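Local structure of bacteriocin immunity protein (Pseudomonas aeruginosa, 6W0V) at residues A10-F13 with S14-S17; R22-S26 with E27-D31. The protein is an immunity protein that binds the nuclease domain of the bacteriocin pyocin S8, probably protecting the producing cell from its own DNase toxin. The protein carries 1 engineered substitution. One frame throughout, in Å; residues are numbered along the deposited sequence.

From the N terminus, the chain first enters helix 9-21, and contact 1 (10-13 with 14-17) lies wholly within it, closing successive helical turns. The helix runs on to residue 21, and the chain then leaves it through the loop that opens contact 2. There, residues 22-26 fold back on 27-31, the first turn of helix 27-41. The two contacts follow in series, neither nesting nor crossing; their centres lie about 15 Å apart, and their nearest atoms about 4 Å apart without touching. Contact 1 faces helices 27-41 and 61-74 inside the four-helix protein, whereas contact 2 shapes the turn joining helices 9-21 and 27-41, beside the bound pyocin S8 chain.

Contact 1 (A10-F13 with S14-S17); sequences AEFF and SLIS
Ile16 packs against Phe12 one turn back along helix 9-21, the first helix of this four-helix colicin/pyocin-type immunity protein. Followed outward, the Ile16 side chain first rests its CB 3.5 Å from Phe13 O. CG1 lies beside the backbone N, opposite the carbonyl carbon (chi1 -60°), which brings it back along the helix surface, 3.5 Å from Phe12 O. From there a nearly extended second torsion carries CD1 outward to the ring of Phe12, where it is 3.8 Å from Phe12 CD2 and equally near CE2. The two side chains pass at a slant, and the methyl approaches the ring obliquely. On the other ortho side, Phe12 CD1 is approached more loosely by CD1 of Leu15, at 4.2 Å. This apolar patch turns inward: Ile37 of helix 27-41 touches Phe12, Leu15 and Ile16, while Ile68 and Val64 of helix 61-74 reach Phe12 and Ile16, respectively. The rings of His7 and Phe12 meet edge-to-face. The backbone carrying these side chains is regular alpha-helix, with amides 14 to 17 each bonded to the carbonyl four residues earlier. Within that series the Leu15 N to Glu11 O bond is long, 3.3 Å. Glu11 OE2 accepts from Thr8 N, just before the helix, and Ser17 OG is hydrogen-bonded to Asn21 ND2 further along it. Where the fourth bond forms, Phe13 O receives Ser17 N at 2.8 Å and has Ser17 CB 3.3 Å away.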
loop_
_atom_site.group_PDB
_atom_site.type_symbol
_atom_site.label_atom_id
_atom_site.label_comp_id
_atom_site.label_asym_id
_atom_site.label_seq_id
_atom_site.Cartn_x
_atom_site.Cartn_y
_atom_site.Cartn_z
ATOM N N ALA B 10 -6.699 23.546 5.875
ATOM C CA ALA B 10 -6.766 22.766 7.133
ATOM C C ALA B 10 -7.563 21.487 6.860
ATOM O O ALA B 10 -7.128 20.402 7.292
ATOM C CB ALA B 10 -7.379 23.596 8.232
ATOM N N GLU B 11 -8.671 21.631 6.131
ATOM C CA GLU B 11 -9.604 20.538 5.758
ATOM C C GLU B 11 -8.821 19.488 4.972
ATOM O O GLU B 11 -8.850 18.304 5.331
ATOM C CB GLU B 11 -10.754 21.139 4.955
ATOM C CG GLU B 11 -11.759 20.135 4.438
ATOM C CD GLU B 11 -12.868 20.813 3.658
ATOM O OE1 GLU B 11 -13.859 20.134 3.333
ATOM O OE2 GLU B 11 -12.749 22.027 3.408
ATOM N N PHE B 12 -8.104 19.931 3.951
ATOM C CA PHE B 12 -7.310 19.043 3.082
ATOM C C PHE B 12 -6.154 18.438 3.876
ATOM O O PHE B 12 -5.850 17.239 3.756
ATOM C CB PHE B 12 -6.788 19.839 1.900
ATOM C CG PHE B 12 -6.376 18.947 0.772
ATOM C CD1 PHE B 12 -7.332 18.299 0.011
ATOM C CD2 PHE B 12 -5.039 18.716 0.520
ATOM C CE1 PHE B 12 -6.943 17.488 -1.036
ATOM C CE2 PHE B 12 -4.656 17.901 -0.528
ATOM C CZ PHE B 12 -5.612 17.274 -1.291
ATOM N N PHE B 13 -5.509 19.270 4.686
ATOM C CA PHE B 13 -4.358 18.849 5.511
ATOM C C PHE B 13 -4.804 17.739 6.462
ATOM O O PHE B 13 -4.044 16.783 6.687
ATOM C CB PHE B 13 -3.788 20.024 6.297
ATOM C CG PHE B 13 -2.665 19.583 7.191
ATOM C CD1 PHE B 13 -1.453 19.197 6.645
ATOM C CD2 PHE B 13 -2.842 19.486 8.561
ATOM C CE1 PHE B 13 -0.423 18.760 7.462
ATOM C CE2 PHE B 13 -1.810 19.047 9.374
ATOM C CZ PHE B 13 -0.603 18.687 8.822
ATOM N N SER B 14 -6.008 17.885 7.010
ATOM C CA SER B 14 -6.649 16.887 7.899
ATOM C C SER B 14 -6.711 15.544 7.172
ATOM O O SER B 14 -6.316 14.543 7.792
ATOM C CB SER B 14 -8.006 17.339 8.328
ATOM O OG SER B 14 -8.533 16.476 9.321
ATOM N N LEU B 15 -7.167 15.534 5.911
ATOM C CA LEU B 15 -7.242 14.293 5.092
ATOM C C LEU B 15 -5.860 13.658 5.046
ATOM O O LEU B 15 -5.737 12.455 5.315
ATOM C CB LEU B 15 -7.688 14.584 3.658
ATOM C CG LEU B 15 -9.169 14.857 3.440
ATOM C CD1 LEU B 15 -9.409 15.210 1.981
ATOM C CD2 LEU B 15 -10.013 13.660 3.856
ATOM N N ILE B 16 -4.856 14.445 4.678
ATOM C CA ILE B 16 -3.481 13.921 4.514
ATOM C C ILE B 16 -3.036 13.369 5.862
ATOM O O ILE B 16 -2.449 12.289 5.891
ATOM C CB ILE B 16 -2.530 15.014 4.023
ATOM C CG1 ILE B 16 -2.968 15.570 2.668
ATOM C CG2 ILE B 16 -1.115 14.475 3.989
ATOM C CD1 ILE B 16 -2.300 16.874 2.309
ATOM N N SER B 17 -3.268 14.143 6.920
ATOM C CA SER B 17 -2.844 13.790 8.291
ATOM C C SER B 17 -3.421 12.421 8.647
ATOM O O SER B 17 -2.691 11.619 9.218
ATOM C CB SER B 17 -3.271 14.823 9.269
ATOM O OG SER B 17 -2.861 14.453 10.575
#

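Contact 2 (R22-S26 with E27-D31); sequences RSFSS and EKERD
Glu29 reaches back from helix 27-41 to the loop before it, and its carboxylate collects much of the polar contact. OE1, met nearly head-on along its C-O bond, accepts the backbone amide Ser25 N at 2.8 Å, with an N-H...O angle of 161°. OE2 takes the salt bridge, 3.0 Å from Arg22 NH2, the guanidinium and carboxylate planes turned 55° apart. The first torsion of Glu29 swings CG to the edge of the Phe24 ring, in its plane, and the extended chain beyond carries the carboxylate on to the loop. The Phe24 ring lies between two side chains: Arg30 CA makes a CH-pi contact over one face, 3.7 Å from the Phe24 centroid, and Arg22 CD lies over the opposite face, toward the rim. Water 1 accepts from Arg22 NH2 and donates to Ser23 O and Glu29 OE1; water 2 donates to Glu29 OE2 and is hydrogen-bonded to Ser25 OG. Farther out, Ser26 is the N-cap of the helix: its OG, placed between backbone N and carbonyl carbon (chi1 68°), accepts Glu29 N at 3.0 Å. This cap fixes the start of the helix from which Glu29 extends, and the bond from Arg30 N to Ser26 O, 3.2 Å, completes the first turn. Glu18 OE1 makes a salt bridge to Arg22 NH1. On the partner side, Asp76 of the pyocin S8 chain accepts from Phe24 N, and Ser79 of that chain bonds Glu27 OE1 through its OG and Arg30 NH1 through its backbone O. The turn thus joins helix 9-21, whose Leu19 touches Phe24 and Arg30, to the start of helix 27-41, at the interface with the toxin.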
loop_
_atom_site.group_PDB
_atom_site.type_symbol
_atom_site.label_atom_id
_atom_site.label_comp_id
_atom_site.label_asym_id
_atom_site.label_seq_id
_atom_site.Cartn_x
_atom_site.Cartn_y
_atom_site.Cartn_z
ATOM N N ARG B 22 -4.154 8.178 11.388
ATOM C CA ARG B 22 -5.453 7.501 11.641
ATOM C C ARG B 22 -5.286 6.019 11.314
ATOM O O ARG B 22 -4.552 5.692 10.366
ATOM C CB ARG B 22 -6.593 8.123 10.826
ATOM C CG ARG B 22 -7.788 7.210 10.578
ATOM C CD ARG B 22 -8.891 7.936 9.828
ATOM N NE ARG B 22 -10.139 7.183 9.774
ATOM C CZ ARG B 22 -11.203 7.502 9.033
ATOM N NH1 ARG B 22 -11.195 8.562 8.239
ATOM N NH2 ARG B 22 -12.283 6.741 9.085
ATOM N N SER B 23 -5.948 5.159 12.080
ATOM C CA SER B 23 -6.099 3.730 11.729
ATOM C C SER B 23 -7.387 3.556 10.928
ATOM O O SER B 23 -8.484 3.864 11.445
ATOM C CB SER B 23 -6.051 2.847 12.930
ATOM O OG SER B 23 -4.709 2.692 13.348
ATOM N N PHE B 24 -7.248 3.083 9.702
ATOM C CA PHE B 24 -8.393 2.809 8.815
ATOM C C PHE B 24 -8.846 1.381 9.055
ATOM O O PHE B 24 -7.988 0.497 9.177
ATOM C CB PHE B 24 -8.003 3.070 7.372
ATOM C CG PHE B 24 -7.805 4.535 7.125
ATOM C CD1 PHE B 24 -8.899 5.335 6.864
ATOM C CD2 PHE B 24 -6.551 5.105 7.222
ATOM C CE1 PHE B 24 -8.734 6.687 6.637
ATOM C CE2 PHE B 24 -6.390 6.460 7.001
ATOM C CZ PHE B 24 -7.483 7.244 6.721
ATOM N N SER B 25 -10.159 1.207 9.134
ATOM C CA SER B 25 -10.804 -0.099 9.397
ATOM C C SER B 25 -10.721 -0.987 8.160
ATOM O O SER B 25 -10.955 -2.180 8.290
ATOM C CB SER B 25 -12.221 0.078 9.836
ATOM O OG SER B 25 -12.985 0.707 8.822
ATOM N N SER B 26 -10.443 -0.426 6.995
ATOM C CA SER B 26 -10.406 -1.211 5.743
ATOM C C SER B 26 -9.584 -0.470 4.712
ATOM O O SER B 26 -9.395 0.756 4.839
ATOM C CB SER B 26 -11.788 -1.463 5.219
ATOM O OG SER B 26 -12.358 -0.234 4.785
ATOM N N GLU B 27 -9.156 -1.178 3.690
ATOM C CA GLU B 27 -8.470 -0.537 2.555
ATOM C C GLU B 27 -9.437 0.420 1.885
ATOM O O GLU B 27 -9.011 1.485 1.495
ATOM C CB GLU B 27 -7.953 -1.601 1.610
ATOM C CG GLU B 27 -6.807 -2.340 2.231
ATOM C CD GLU B 27 -6.172 -3.319 1.284
ATOM O OE1 GLU B 27 -5.203 -3.957 1.703
ATOM O OE2 GLU B 27 -6.665 -3.430 0.146
ATOM N N LYS B 28 -10.704 0.064 1.787
ATOM C CA LYS B 28 -11.707 0.914 1.109
ATOM C C LYS B 28 -11.759 2.255 1.834
ATOM O O LYS B 28 -11.767 3.286 1.172
ATOM C CB LYS B 28 -13.061 0.204 1.101
ATOM C CG LYS B 28 -14.263 1.078 0.772
ATOM C CD LYS B 28 -15.560 0.298 0.704
ATOM C CE LYS B 28 -15.805 -0.576 1.917
ATOM N NZ LYS B 28 -17.232 -0.949 2.032
ATOM N N GLU B 29 -11.804 2.223 3.159
ATOM C CA GLU B 29 -11.975 3.455 3.952
ATOM C C GLU B 29 -10.757 4.334 3.711
ATOM O O GLU B 29 -10.914 5.549 3.506
ATOM C CB GLU B 29 -12.089 3.140 5.430
ATOM C CG GLU B 29 -12.447 4.348 6.238
ATOM C CD GLU B 29 -12.579 3.966 7.687
ATOM O OE1 GLU B 29 -11.621 3.372 8.228
ATOM O OE2 GLU B 29 -13.649 4.221 8.240
ATOM N N ARG B 30 -9.575 3.742 3.736
ATOM C CA ARG B 30 -8.344 4.525 3.525
ATOM C C ARG B 30 -8.348 5.056 2.103
ATOM O O ARG B 30 -7.961 6.204 1.895
ATOM C CB ARG B 30 -7.089 3.703 3.755
ATOM C CG ARG B 30 -5.839 4.525 3.510
ATOM C CD ARG B 30 -4.571 3.762 3.702
ATOM N NE ARG B 30 -4.540 2.625 2.814
ATOM C CZ ARG B 30 -3.523 1.808 2.686
ATOM N NH1 ARG B 30 -3.631 0.780 1.863
ATOM N NH2 ARG B 30 -2.414 2.007 3.371
ATOM N N ASP B 31 -8.778 4.266 1.141
ATOM C CA ASP B 31 -8.751 4.676 -0.279
ATOM C C ASP B 31 -9.577 5.939 -0.457
ATOM O O ASP B 31 -9.190 6.777 -1.274
ATOM C CB ASP B 31 -9.318 3.592 -1.181
ATOM C CG ASP B 31 -8.287 2.570 -1.586
ATOM O OD1 ASP B 31 -7.118 2.753 -1.213
ATOM O OD2 ASP B 31 -8.676 1.612 -2.276
HETATM O O HOH W 1 -11.294 4.517 10.472
HETATM O O HOH W 2 -13.974 2.443 10.614
#